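Local coordinates for GTN Reductase (Agrobacterium tumefaciens, PDB 4JIQ), which binds FMN and probably works as a flavin-dependent oxidoreductase of the NADH:flavin oxidoreductase (Old Yellow Enzyme-like) family, drawing on NADH or NADPH, at residues H178-Y183 with R230-T235; F188-T193 with P247-V252; V266-T271 with F284-F289. All coordinates share one frame; numbering follows the deposited sequence.

Contact 1 (H178-Y183 with R230-T235). With 1L5 ([(1E)-1-nitroprop-1-en-2-yl]benzene), chain C; FMN (flavin mononucleotide), chain B.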
loop_
_atom_site.group_PDB
_atom_site.type_symbol
_atom_site.label_atom_id
_atom_site.label_comp_id
_atom_site.label_asym_id
_atom_site.label_seq_id
_atom_site.Cartn_x
_atom_site.Cartn_y
_atom_site.Cartn_z
ATOM N N HIS A 178 -1.619 4.775 -0.259
ATOM C CA HIS A 178 -1.812 3.722 -1.249
ATOM C C HIS A 178 -2.231 4.314 -2.593
ATOM O O HIS A 178 -3.374 4.734 -2.768
ATOM C CB HIS A 178 -2.849 2.706 -0.762
ATOM C CG HIS A 178 -2.854 1.424 -1.534
ATOM N ND1 HIS A 178 -3.521 0.296 -1.104
ATOM C CD2 HIS A 178 -2.273 1.089 -2.712
ATOM C CE1 HIS A 178 -3.352 -0.674 -1.982
ATOM N NE2 HIS A 178 -2.598 -0.222 -2.967
ATOM N N ALA A 179 -1.294 4.355 -3.536
ATOM C CA ALA A 179 -1.567 4.906 -4.859
ATOM C C ALA A 179 -1.237 3.885 -5.948
ATOM O O ALA A 179 -0.840 4.248 -7.054
ATOM C CB ALA A 179 -0.785 6.190 -5.074
ATOM N N ALA A 180 -1.421 2.609 -5.624
ATOM C CA ALA A 180 -1.009 1.526 -6.499
ATOM C C ALA A 180 -2.134 0.527 -6.778
ATOM O O ALA A 180 -3.236 0.644 -6.244
ATOM C CB ALA A 180 0.198 0.816 -5.907
ATOM N N ASN A 181 -1.835 -0.450 -7.632
ATOM C CA ASN A 181 -2.714 -1.600 -7.893
ATOM C C ASN A 181 -4.135 -1.268 -8.337
ATOM O O ASN A 181 -5.079 -2.001 -8.037
ATOM C CB ASN A 181 -2.742 -2.542 -6.687
ATOM C CG ASN A 181 -1.357 -3.014 -6.297
ATOM O OD1 ASN A 181 -0.415 -2.935 -7.091
ATOM N ND2 ASN A 181 -1.223 -3.513 -5.079
ATOM N N GLY A 182 -4.284 -0.160 -9.055
ATOM C CA GLY A 182 -5.535 0.155 -9.729
ATOM C C GLY A 182 -6.656 0.655 -8.835
ATOM O O GLY A 182 -7.829 0.461 -9.148
ATOM N N TYR A 183 -6.307 1.312 -7.734
ATOM C CA TYR A 183 -7.318 1.834 -6.825
ATOM C C TYR A 183 -7.583 3.313 -7.078
ATOM O O TYR A 183 -7.176 3.830 -8.117
ATOM C CB TYR A 183 -6.945 1.530 -5.371
ATOM C CG TYR A 183 -6.998 0.051 -5.071
ATOM C CD1 TYR A 183 -8.213 -0.624 -5.058
ATOM C CD2 TYR A 183 -5.841 -0.675 -4.823
ATOM C CE1 TYR A 183 -8.277 -1.978 -4.793
ATOM C CE2 TYR A 183 -5.898 -2.037 -4.558
ATOM C CZ TYR A 183 -7.119 -2.680 -4.544
ATOM O OH TYR A 183 -7.187 -4.030 -4.280
ATOM N N ARG A 230 3.031 4.516 -2.145
ATOM C CA ARG A 230 3.285 3.315 -2.925
ATOM C C ARG A 230 2.791 3.494 -4.359
ATOM O O ARG A 230 1.665 3.933 -4.589
ATOM C CB ARG A 230 2.610 2.112 -2.271
ATOM C CG ARG A 230 2.891 0.778 -2.946
ATOM C CD ARG A 230 2.307 -0.352 -2.118
ATOM N NE ARG A 230 2.468 -1.668 -2.734
ATOM C CZ ARG A 230 3.496 -2.474 -2.503
ATOM N NH1 ARG A 230 4.451 -2.093 -1.684
ATOM N NH2 ARG A 230 3.575 -3.657 -3.091
ATOM N N LEU A 231 3.649 3.163 -5.318
ATOM C CA LEU A 231 3.313 3.290 -6.731
ATOM C C LEU A 231 3.527 1.968 -7.466
ATOM O O LEU A 231 4.335 1.141 -7.046
ATOM C CB LEU A 231 4.149 4.395 -7.382
ATOM C CG LEU A 231 3.962 5.797 -6.793
ATOM C CD1 LEU A 231 4.987 6.771 -7.354
ATOM C CD2 LEU A 231 2.546 6.303 -7.043
ATOM N N SER A 232 2.791 1.772 -8.556
ATOM C CA SER A 232 2.966 0.602 -9.412
ATOM C C SER A 232 2.683 0.976 -10.865
ATOM O O SER A 232 1.554 0.834 -11.338
ATOM C CB SER A 232 2.063 -0.550 -8.962
ATOM O OG SER A 232 0.705 -0.154 -8.911
ATOM N N PRO A 233 3.717 1.455 -11.575
ATOM C CA PRO A 233 3.616 2.035 -12.920
ATOM C C PRO A 233 2.981 1.118 -13.965
ATOM O O PRO A 233 2.189 1.596 -14.777
ATOM C CB PRO A 233 5.078 2.302 -13.295
ATOM C CG PRO A 233 5.788 2.414 -12.003
ATOM C CD PRO A 233 5.106 1.450 -11.085
ATOM N N VAL A 234 3.318 -0.168 -13.947
ATOM C CA VAL A 234 2.896 -1.068 -15.017
ATOM C C VAL A 234 1.968 -2.197 -14.577
ATOM O O VAL A 234 1.737 -3.136 -15.335
ATOM C CB VAL A 234 4.108 -1.690 -15.739
ATOM C CG1 VAL A 234 4.950 -0.605 -16.385
ATOM C CG2 VAL A 234 4.938 -2.519 -14.766
ATOM N N THR A 235 1.435 -2.114 -13.363
ATOM C CA THR A 235 0.525 -3.150 -12.887
ATOM C C THR A 235 -0.790 -3.120 -13.664
ATOM O O THR A 235 -1.300 -2.051 -14.004
ATOM C CB THR A 235 0.263 -3.059 -11.367
ATOM O OG1 THR A 235 -0.261 -4.306 -10.898
ATOM C CG2 THR A 235 -0.727 -1.951 -11.043
HETATM C C1 1L5 C . -5.156 -6.119 -2.280
HETATM C C2 1L5 C . -6.075 -7.306 -2.383
HETATM C C3 1L5 C . -5.856 -8.263 -3.371
HETATM C C4 1L5 C . -6.687 -9.377 -3.495
HETATM C C5 1L5 C . -7.744 -9.551 -2.617
HETATM C C6 1L5 C . -7.953 -8.601 -1.624
HETATM C C7 1L5 C . -7.124 -7.489 -1.500
HETATM C C8 1L5 C . -4.376 -5.840 -3.327
HETATM O O1 1L5 C . -2.421 -5.171 -3.805
HETATM N N 1L5 C . -3.528 -4.902 -3.380
HETATM O O 1L5 C . -3.766 -3.570 -3.016
HETATM C C 1L5 C . -5.108 -5.247 -1.063
HETATM N N1 FMN B . -0.136 -4.693 -1.958
HETATM C C2 FMN B . -0.552 -3.503 -1.389
HETATM O O2 FMN B . -0.090 -2.429 -1.779
HETATM N N3 FMN B . -1.492 -3.511 -0.380
HETATM C C4 FMN B . -2.024 -4.703 0.068
HETATM O O4 FMN B . -2.861 -4.687 0.975
HETATM C C4A FMN B . -1.622 -5.903 -0.516
HETATM N N5 FMN B . -2.132 -7.114 -0.100
HETATM C C5A FMN B . -1.626 -8.311 -0.569
HETATM C C6 FMN B . -2.076 -9.518 -0.035
HETATM C C7 FMN B . -1.560 -10.719 -0.506
HETATM C C7M FMN B . -2.039 -12.013 0.082
HETATM C C8 FMN B . -0.591 -10.720 -1.508
HETATM C C8M FMN B . -0.035 -12.020 -2.015
HETATM C C9 FMN B . -0.147 -9.513 -2.045
HETATM C C9A FMN B . -0.655 -8.299 -1.570
HETATM N N10 FMN B . -0.208 -7.077 -2.063
HETATM C C10 FMN B . -0.669 -5.891 -1.523
HETATM C "C1'" FMN B . 1.034 -6.989 -2.892
HETATM C "C2'" FMN B . 2.288 -7.198 -2.055
HETATM O "O2'" FMN B . 2.430 -6.146 -1.129
HETATM C "C3'" FMN B . 3.528 -7.238 -2.935
HETATM O "O3'" FMN B . 3.461 -6.215 -3.898
HETATM C "C4'" FMN B . 3.734 -8.572 -3.653
HETATM O "O4'" FMN B . 2.592 -9.026 -4.348
HETATM C "C5'" FMN B . 4.193 -9.632 -2.657
HETATM O "O5'" FMN B . 4.966 -10.564 -3.370
HETATM P P FMN B . 6.557 -10.385 -3.366
HETATM O O1P FMN B . 7.127 -10.801 -2.035
HETATM O O2P FMN B . 6.895 -8.941 -3.636
HETATM O O3P FMN B . 7.115 -11.270 -4.448
#

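Contact 2 (F188-T193 with P247-V252)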
loop_
_atom_site.group_PDB
_atom_site.type_symbol
_atom_site.label_atom_id
_atom_site.label_comp_id
_atom_site.label_asym_id
_atom_site.label_seq_id
_atom_site.Cartn_x
_atom_site.Cartn_y
_atom_site.Cartn_z
ATOM N N PHE A 188 -7.478 7.861 -11.126
ATOM C CA PHE A 188 -7.301 9.224 -11.619
ATOM C C PHE A 188 -6.096 9.319 -12.545
ATOM O O PHE A 188 -6.132 10.021 -13.555
ATOM C CB PHE A 188 -7.127 10.209 -10.457
ATOM C CG PHE A 188 -8.420 10.754 -9.924
ATOM C CD1 PHE A 188 -9.040 11.825 -10.544
ATOM C CD2 PHE A 188 -9.014 10.201 -8.801
ATOM C CE1 PHE A 188 -10.231 12.331 -10.059
ATOM C CE2 PHE A 188 -10.207 10.700 -8.313
ATOM C CZ PHE A 188 -10.815 11.766 -8.943
ATOM N N LEU A 189 -5.031 8.606 -12.190
ATOM C CA LEU A 189 -3.766 8.683 -12.915
ATOM C C LEU A 189 -3.838 8.114 -14.325
ATOM O O LEU A 189 -3.392 8.749 -15.279
ATOM C CB LEU A 189 -2.657 7.962 -12.144
ATOM C CG LEU A 189 -1.814 8.781 -11.169
ATOM C CD1 LEU A 189 -0.631 7.955 -10.691
ATOM C CD2 LEU A 189 -1.339 10.066 -11.827
ATOM N N LYS A 190 -4.392 6.912 -14.454
ATOM C CA LYS A 190 -4.355 6.191 -15.724
ATOM C C LYS A 190 -5.478 6.597 -16.680
ATOM O O LYS A 190 -6.578 6.953 -16.256
ATOM C CB LYS A 190 -4.371 4.681 -15.482
ATOM C CG LYS A 190 -3.540 4.251 -14.281
ATOM C CD LYS A 190 -2.357 3.389 -14.673
ATOM C CE LYS A 190 -1.641 2.869 -13.443
ATOM N NZ LYS A 190 -0.588 1.870 -13.765
ATOM N N SER A 191 -5.183 6.521 -17.974
ATOM C CA SER A 191 -6.099 6.971 -19.017
ATOM C C SER A 191 -7.398 6.166 -19.125
ATOM O O SER A 191 -8.465 6.740 -19.332
ATOM C CB SER A 191 -5.387 6.980 -20.372
ATOM O OG SER A 191 -4.253 7.828 -20.346
ATOM N N SER A 192 -7.307 4.845 -18.995
ATOM C CA SER A 192 -8.467 3.972 -19.200
ATOM C C SER A 192 -9.606 4.220 -18.207
ATOM O O SER A 192 -10.773 3.989 -18.523
ATOM C CB SER A 192 -8.053 2.500 -19.155
ATOM O OG SER A 192 -7.763 2.087 -17.831
ATOM N N THR A 193 -9.259 4.694 -17.014
ATOM C CA THR A 193 -10.233 4.948 -15.953
ATOM C C THR A 193 -10.678 6.410 -15.886
ATOM O O THR A 193 -11.780 6.707 -15.423
ATOM C CB THR A 193 -9.681 4.540 -14.565
ATOM O OG1 THR A 193 -8.325 4.985 -14.441
ATOM C CG2 THR A 193 -9.723 3.036 -14.384
ATOM N N PRO A 247 6.017 8.840 -19.347
ATOM C CA PRO A 247 5.928 10.292 -19.152
ATOM C C PRO A 247 5.013 10.648 -17.983
ATOM O O PRO A 247 5.252 11.639 -17.290
ATOM C CB PRO A 247 5.312 10.789 -20.466
ATOM C CG PRO A 247 5.481 9.666 -21.441
ATOM C CD PRO A 247 5.408 8.427 -20.625
ATOM N N LEU A 248 3.980 9.837 -17.770
ATOM C CA LEU A 248 3.043 10.046 -16.670
ATOM C C LEU A 248 3.715 9.858 -15.314
ATOM O O LEU A 248 3.622 10.726 -14.447
ATOM C CB LEU A 248 1.840 9.107 -16.799
ATOM C CG LEU A 248 0.961 8.922 -15.559
ATOM C CD1 LEU A 248 0.248 10.211 -15.164
ATOM C CD2 LEU A 248 -0.037 7.800 -15.789
ATOM N N TYR A 249 4.395 8.730 -15.136
ATOM C CA TYR A 249 5.037 8.425 -13.857
ATOM C C TYR A 249 6.336 9.193 -13.595
ATOM O O TYR A 249 6.676 9.454 -12.441
ATOM C CB TYR A 249 5.236 6.916 -13.690
ATOM C CG TYR A 249 3.996 6.228 -13.173
ATOM C CD1 TYR A 249 3.023 5.757 -14.045
ATOM C CD2 TYR A 249 3.782 6.076 -11.809
ATOM C CE1 TYR A 249 1.879 5.142 -13.574
ATOM C CE2 TYR A 249 2.644 5.464 -11.330
ATOM C CZ TYR A 249 1.696 5.000 -12.216
ATOM O OH TYR A 249 0.560 4.390 -11.739
ATOM N N ASN A 250 7.059 9.555 -14.654
ATOM C CA ASN A 250 8.236 10.413 -14.501
ATOM C C ASN A 250 7.844 11.808 -14.016
ATOM O O ASN A 250 8.593 12.458 -13.289
ATOM C CB ASN A 250 9.035 10.516 -15.806
ATOM C CG ASN A 250 10.050 9.390 -15.967
ATOM O OD1 ASN A 250 9.846 8.278 -15.482
ATOM N ND2 ASN A 250 11.152 9.680 -16.649
ATOM N N TYR A 251 6.662 12.259 -14.420
ATOM C CA TYR A 251 6.150 13.550 -13.983
ATOM C C TYR A 251 5.725 13.513 -12.518
ATOM O O TYR A 251 5.951 14.465 -11.770
ATOM C CB TYR A 251 4.967 13.992 -14.848
ATOM C CG TYR A 251 4.284 15.229 -14.317
ATOM C CD1 TYR A 251 4.826 16.487 -14.534
ATOM C CD2 TYR A 251 3.109 15.138 -13.582
ATOM C CE1 TYR A 251 4.216 17.620 -14.040
ATOM C CE2 TYR A 251 2.491 16.266 -13.084
ATOM C CZ TYR A 251 3.048 17.506 -13.317
ATOM O OH TYR A 251 2.436 18.641 -12.826
ATOM N N VAL A 252 5.104 12.410 -12.116
ATOM C CA VAL A 252 4.646 12.251 -10.740
ATOM C C VAL A 252 5.796 12.328 -9.722
ATOM O O VAL A 252 5.685 13.032 -8.720
ATOM C CB VAL A 252 3.807 10.955 -10.565
ATOM C CG1 VAL A 252 3.479 10.712 -9.105
ATOM C CG2 VAL A 252 2.526 11.036 -11.393
#

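Contact 3 (V266-T271 with F284-F289). With FMN (flavin mononucleotide), chain B.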
loop_
_atom_site.group_PDB
_atom_site.type_symbol
_atom_site.label_atom_id
_atom_site.label_comp_id
_atom_site.label_asym_id
_atom_site.label_seq_id
_atom_site.Cartn_x
_atom_site.Cartn_y
_atom_site.Cartn_z
ATOM N N VAL A 266 7.959 1.303 -4.496
ATOM C CA VAL A 266 7.723 1.036 -5.912
ATOM C C VAL A 266 7.557 -0.447 -6.226
ATOM O O VAL A 266 8.442 -1.251 -5.939
ATOM C CB VAL A 266 8.875 1.586 -6.776
ATOM C CG1 VAL A 266 8.656 1.242 -8.241
ATOM C CG2 VAL A 266 9.008 3.089 -6.587
ATOM N N VAL A 267 6.423 -0.801 -6.826
ATOM C CA VAL A 267 6.183 -2.163 -7.290
ATOM C C VAL A 267 6.745 -2.336 -8.695
ATOM O O VAL A 267 6.226 -1.765 -9.654
ATOM C CB VAL A 267 4.679 -2.488 -7.329
ATOM C CG1 VAL A 267 4.456 -3.924 -7.787
ATOM C CG2 VAL A 267 4.045 -2.248 -5.972
ATOM N N GLU A 268 7.808 -3.122 -8.819
ATOM C CA GLU A 268 8.442 -3.334 -10.115
ATOM C C GLU A 268 7.825 -4.514 -10.864
ATOM O O GLU A 268 7.939 -5.664 -10.442
ATOM C CB GLU A 268 9.954 -3.509 -9.949
ATOM C CG GLU A 268 10.632 -2.292 -9.330
ATOM C CD GLU A 268 12.106 -2.516 -9.031
ATOM O OE1 GLU A 268 12.509 -3.685 -8.857
ATOM O OE2 GLU A 268 12.859 -1.519 -8.967
ATOM N N GLY A 269 7.162 -4.214 -11.978
ATOM C CA GLY A 269 6.496 -5.229 -12.771
ATOM C C GLY A 269 5.062 -5.433 -12.332
ATOM O O GLY A 269 4.566 -4.718 -11.461
ATOM N N ALA A 270 4.389 -6.407 -12.940
ATOM C CA ALA A 270 3.019 -6.731 -12.565
ATOM C C ALA A 270 2.990 -7.233 -11.127
ATOM O O ALA A 270 3.815 -8.063 -10.740
ATOM C CB ALA A 270 2.443 -7.774 -13.509
ATOM N N THR A 271 2.054 -6.722 -10.335
ATOM C CA THR A 271 1.933 -7.135 -8.941
ATOM C C THR A 271 1.587 -8.615 -8.863
ATOM O O THR A 271 0.531 -9.039 -9.333
ATOM C CB THR A 271 0.859 -6.324 -8.196
ATOM O OG1 THR A 271 1.181 -4.928 -8.259
ATOM C CG2 THR A 271 0.779 -6.760 -6.737
ATOM N N PHE A 284 8.857 -0.157 -19.434
ATOM C CA PHE A 284 9.139 0.873 -18.441
ATOM C C PHE A 284 10.613 0.876 -18.034
ATOM O O PHE A 284 11.217 -0.181 -17.846
ATOM C CB PHE A 284 8.255 0.662 -17.209
ATOM C CG PHE A 284 8.137 1.872 -16.326
ATOM C CD1 PHE A 284 7.170 2.833 -16.575
ATOM C CD2 PHE A 284 8.985 2.046 -15.244
ATOM C CE1 PHE A 284 7.054 3.949 -15.768
ATOM C CE2 PHE A 284 8.871 3.159 -14.431
ATOM C CZ PHE A 284 7.904 4.113 -14.693
ATOM N N ASP A 285 11.184 2.069 -17.898
ATOM C CA ASP A 285 12.568 2.226 -17.464
ATOM C C ASP A 285 12.605 2.656 -15.999
ATOM O O ASP A 285 12.302 3.804 -15.671
ATOM C CB ASP A 285 13.284 3.263 -18.336
ATOM C CG ASP A 285 14.795 3.267 -18.140
ATOM O OD1 ASP A 285 15.270 2.989 -17.018
ATOM O OD2 ASP A 285 15.512 3.557 -19.120
ATOM N N TYR A 286 12.989 1.732 -15.125
ATOM C CA TYR A 286 12.986 1.991 -13.689
ATOM C C TYR A 286 14.154 2.867 -13.229
ATOM O O TYR A 286 14.023 3.629 -12.270
ATOM C CB TYR A 286 12.921 0.676 -12.905
ATOM C CG TYR A 286 11.566 0.011 -12.996
ATOM C CD1 TYR A 286 10.529 0.386 -12.147
ATOM C CD2 TYR A 286 11.314 -0.974 -13.940
ATOM C CE1 TYR A 286 9.283 -0.209 -12.232
ATOM C CE2 TYR A 286 10.068 -1.578 -14.032
ATOM C CZ TYR A 286 9.057 -1.192 -13.177
ATOM O OH TYR A 286 7.817 -1.789 -13.267
ATOM N N ALA A 287 15.286 2.767 -13.919
ATOM C CA ALA A 287 16.437 3.616 -13.619
ATOM C C ALA A 287 16.146 5.071 -13.977
ATOM O O ALA A 287 16.541 5.989 -13.256
ATOM C CB ALA A 287 17.672 3.127 -14.355
ATOM N N SER A 288 15.458 5.271 -15.096
ATOM C CA SER A 288 15.022 6.599 -15.511
ATOM C C SER A 288 13.988 7.128 -14.522
ATOM O O SER A 288 14.020 8.296 -14.135
ATOM C CB SER A 288 14.426 6.543 -16.918
ATOM O OG SER A 288 13.846 7.783 -17.286
ATOM N N PHE A 289 13.081 6.245 -14.118
ATOM C CA PHE A 289 12.034 6.556 -13.151
ATOM C C PHE A 289 12.611 7.053 -11.824
ATOM O O PHE A 289 12.164 8.066 -11.289
ATOM C CB PHE A 289 11.165 5.315 -12.929
ATOM C CG PHE A 289 10.011 5.530 -11.995
ATOM C CD1 PHE A 289 9.063 6.501 -12.254
ATOM C CD2 PHE A 289 9.857 4.734 -10.870
ATOM C CE1 PHE A 289 7.998 6.690 -11.401
ATOM C CE2 PHE A 289 8.792 4.917 -10.012
ATOM C CZ PHE A 289 7.861 5.896 -10.277
HETATM N N1 FMN B . -0.136 -4.693 -1.958
HETATM C C2 FMN B . -0.552 -3.503 -1.389
HETATM O O2 FMN B . -0.090 -2.429 -1.779
HETATM N N3 FMN B . -1.492 -3.511 -0.380
HETATM C C4 FMN B . -2.024 -4.703 0.068
HETATM O O4 FMN B . -2.861 -4.687 0.975
HETATM C C4A FMN B . -1.622 -5.903 -0.516
HETATM N N5 FMN B . -2.132 -7.114 -0.100
HETATM C C5A FMN B . -1.626 -8.311 -0.569
HETATM C C6 FMN B . -2.076 -9.518 -0.035
HETATM C C7 FMN B . -1.560 -10.719 -0.506
HETATM C C7M FMN B . -2.039 -12.013 0.082
HETATM C C8 FMN B . -0.591 -10.720 -1.508
HETATM C C8M FMN B . -0.035 -12.020 -2.015
HETATM C C9 FMN B . -0.147 -9.513 -2.045
HETATM C C9A FMN B . -0.655 -8.299 -1.570
HETATM N N10 FMN B . -0.208 -7.077 -2.063
HETATM C C10 FMN B . -0.669 -5.891 -1.523
HETATM C "C1'" FMN B . 1.034 -6.989 -2.892
HETATM C "C2'" FMN B . 2.288 -7.198 -2.055
HETATM O "O2'" FMN B . 2.430 -6.146 -1.129
HETATM C "C3'" FMN B . 3.528 -7.238 -2.935
HETATM O "O3'" FMN B . 3.461 -6.215 -3.898
HETATM C "C4'" FMN B . 3.734 -8.572 -3.653
HETATM O "O4'" FMN B . 2.592 -9.026 -4.348
HETATM C "C5'" FMN B . 4.193 -9.632 -2.657
HETATM O "O5'" FMN B . 4.966 -10.564 -3.370
HETATM P P FMN B . 6.557 -10.385 -3.366
HETATM O O1P FMN B . 7.127 -10.801 -2.035
HETATM O O2P FMN B . 6.895 -8.941 -3.636
HETATM O O3P FMN B . 7.115 -11.270 -4.448
#

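Contact 1 (H178-Y183 with R230-T235)
Ser232 takes the backbone N-H of Asn181 on its hydroxyl oxygen: Asn181 N lies 2.9 Å from Ser232 OG in a nearly straight bond, 174° at the hydrogen. With OG turned between its own backbone N and carbonyl carbon (chi1 55°), the hydroxyl also presses on a methyl, Ala180 CB standing 3.2 Å from Ser232 OG. Alongside, Thr235 sets its CG2 methyl against the backbone of Asn181, with CG2 3.7 Å from Asn181 CA, while Ala179 CB meets Leu231 CD2 at 3.9 Å. The bond from Asn181 N and the methyl of Thr235 fall on the first half of a type I' turn from Ala180 to Tyr183. The setting is a TIM barrel. Strands 174-178 and 227-231 are neighbours in its closed parallel sheet, paired at His178 and Arg230 and followed by a weak bond from Ala179 N to Arg230 O, and both segments leave the C-terminal ends of their strands, where enzymes of this fold carry their active sites. His178 and Arg230 share one face of the sheet and reach the flavin from it. Arg230 does so fully stretched, with CG opposite the backbone N (chi1 -176°) and the chain extended to NE. Its NE comes 2.8 Å from FMN O2, and FMN O3' lies at the edge of the guanidinium, near its plane, 2.7 Å from Arg230 NH2. A cation here would probably stabilise negative charge on the pyrimidine end of a reduced flavin. Over that flavin sits the nitro group of the bound nitroalkene 1L5. One nitro oxygen, 1L5 O, meets the edges of two rings, 3.1 Å from His178 CE1 and 3.0 Å from Tyr183 CE2. The Asn181 amide turns ND2 to the other nitro oxygen, at a separation too short to be trusted in detail, and its OD1 is hydrogen-bonded to Thr271.

Contact 2 (F188-T193 with P247-V252)
Leu189, at the end of helix 184-189, pushes its two methyls among three side chains of helix 245-257. CD2 goes to the aliphatic pair, 3.7 Å from Leu248 CD1 and 4.0 Å from Val252 CG2; CD1 leans instead on the phenol end of Tyr249, 4.1 Å from its CZ. Leu248, its CG swung away from the backbone N (chi1 164°), divides its methyls between the side chain and the carbonyl of Leu189: while CD1 touches the leucine methyl, Leu248 CD2 rests 3.5 Å from Leu189 O. Next in the chain, Lys190 is where the helical path ends. Its chain bends at CB-CG (chi2 -115°) and then runs straight, crossing the tyrosine side chain at about a right angle, so that Lys190 CE comes 3.2 Å from Tyr249 OH. The ammonium is also close, Lys190 NZ being 3.4 Å from Tyr249 OH, but the angle is poor for a bond. A second shell surrounds these groups. Lys190 NZ is hydrogen-bonded to Pro233 O, in the loop after strand 227-231, and pairs only weakly with Ser232 O and Glu186. Leu189 O accepts a hydrogen bond from Arg207 NH1, and the arginine side chain also touches Leu248; Leu211 of helix 209-222 backs both Leu189 and Val252, and Phe289 of helix 286-295 lies on Tyr249. The contact thus joins the short helix 184-189, which comes soon after strand 174-178, to helix 245-257, which follows strand 227-231, outside the sheet of the TIM barrel; the Tyr249 side chain is about 12 Å from FMN. Between the two segments the grip is that of apolar side chains, with the CE methylene of Lys190 beside the tyrosine hydroxyl; Lys190 NZ and Leu189 O find their partners beyond the pair, so the interface itself asks little of directional bonding.

Contact 3 (V266-T271 with F284-F289)
Tyr286 presents one ring face to Glu268 and the opposite face to Phe284. On the first, Glu268 CG stands 3.7 Å above the ring plane of Tyr286, shifted toward the rim, and makes a CH-pi contact 25° off the ring normal. On the second, Phe284 CD2 sits 3.6 Å above the plane of the Tyr286 ring, over its centre; the edge of the phenylalanine ring in turn meets the CG atoms of Tyr286 and Phe289. Phe289 offers an edge of its own to the strand, with Val266 CG2 near its plane and 3.9 Å from Phe289 CE2, the two side chains sliding past each other in opposite directions. Tyrosine CG lies opposite its carbonyl carbon (chi1 -72°), which carries the ring back over residues 266-269 and brings the hydroxyl to the backbone. There Gly269 N donates to Tyr286 OH, 2.8 Å away and at 151°. The phi and psi of Gly269 would press a CB against the carbonyl oxygen of Glu268, so the chain turns here with a residue that has none. This is part of a beta-alpha-beta unit of the TIM barrel, strand 263-267, helix 286-295 and strand 301-305, and here the first turn of the helix packs against the C-terminal end of the strand and the loop beyond it. Asp285 caps that turn as N-cap, its OD1 accepting from Ser288 N at 3.0 Å from above the carboxylate plane. The Glu268 carboxylate, carried past the tyrosine by an extended chain, is held by a salt bridge to Arg275 and a hydrogen bond with Tyr308. Farther along the loop, the Thr271 methyl approaches the cofactor's ribityl chain, Thr271 CG2 being 3.8 Å from FMN O4'.

Contacts 1 and 3 sit on adjacent barrel strands, where Leu231 O and Val267 N lie 2.9 Å apart, and both extend to FMN. Their loops meet where Asn181 OD1 lies 2.8 Å from Thr271 OG1, which probably helps to orient the amide that faces the nitroalkene. Contact 2 stands farther out, its centre about 10 Å from that of contact 1, yet it is tied in by Lys190 NZ, 3.0 Å from Pro233 O. Contacts 2 and 3 join through their helices, where Tyr249 O lies 3.2 Å from Phe289 CE1. Together they run from cofactor to outer helical layer.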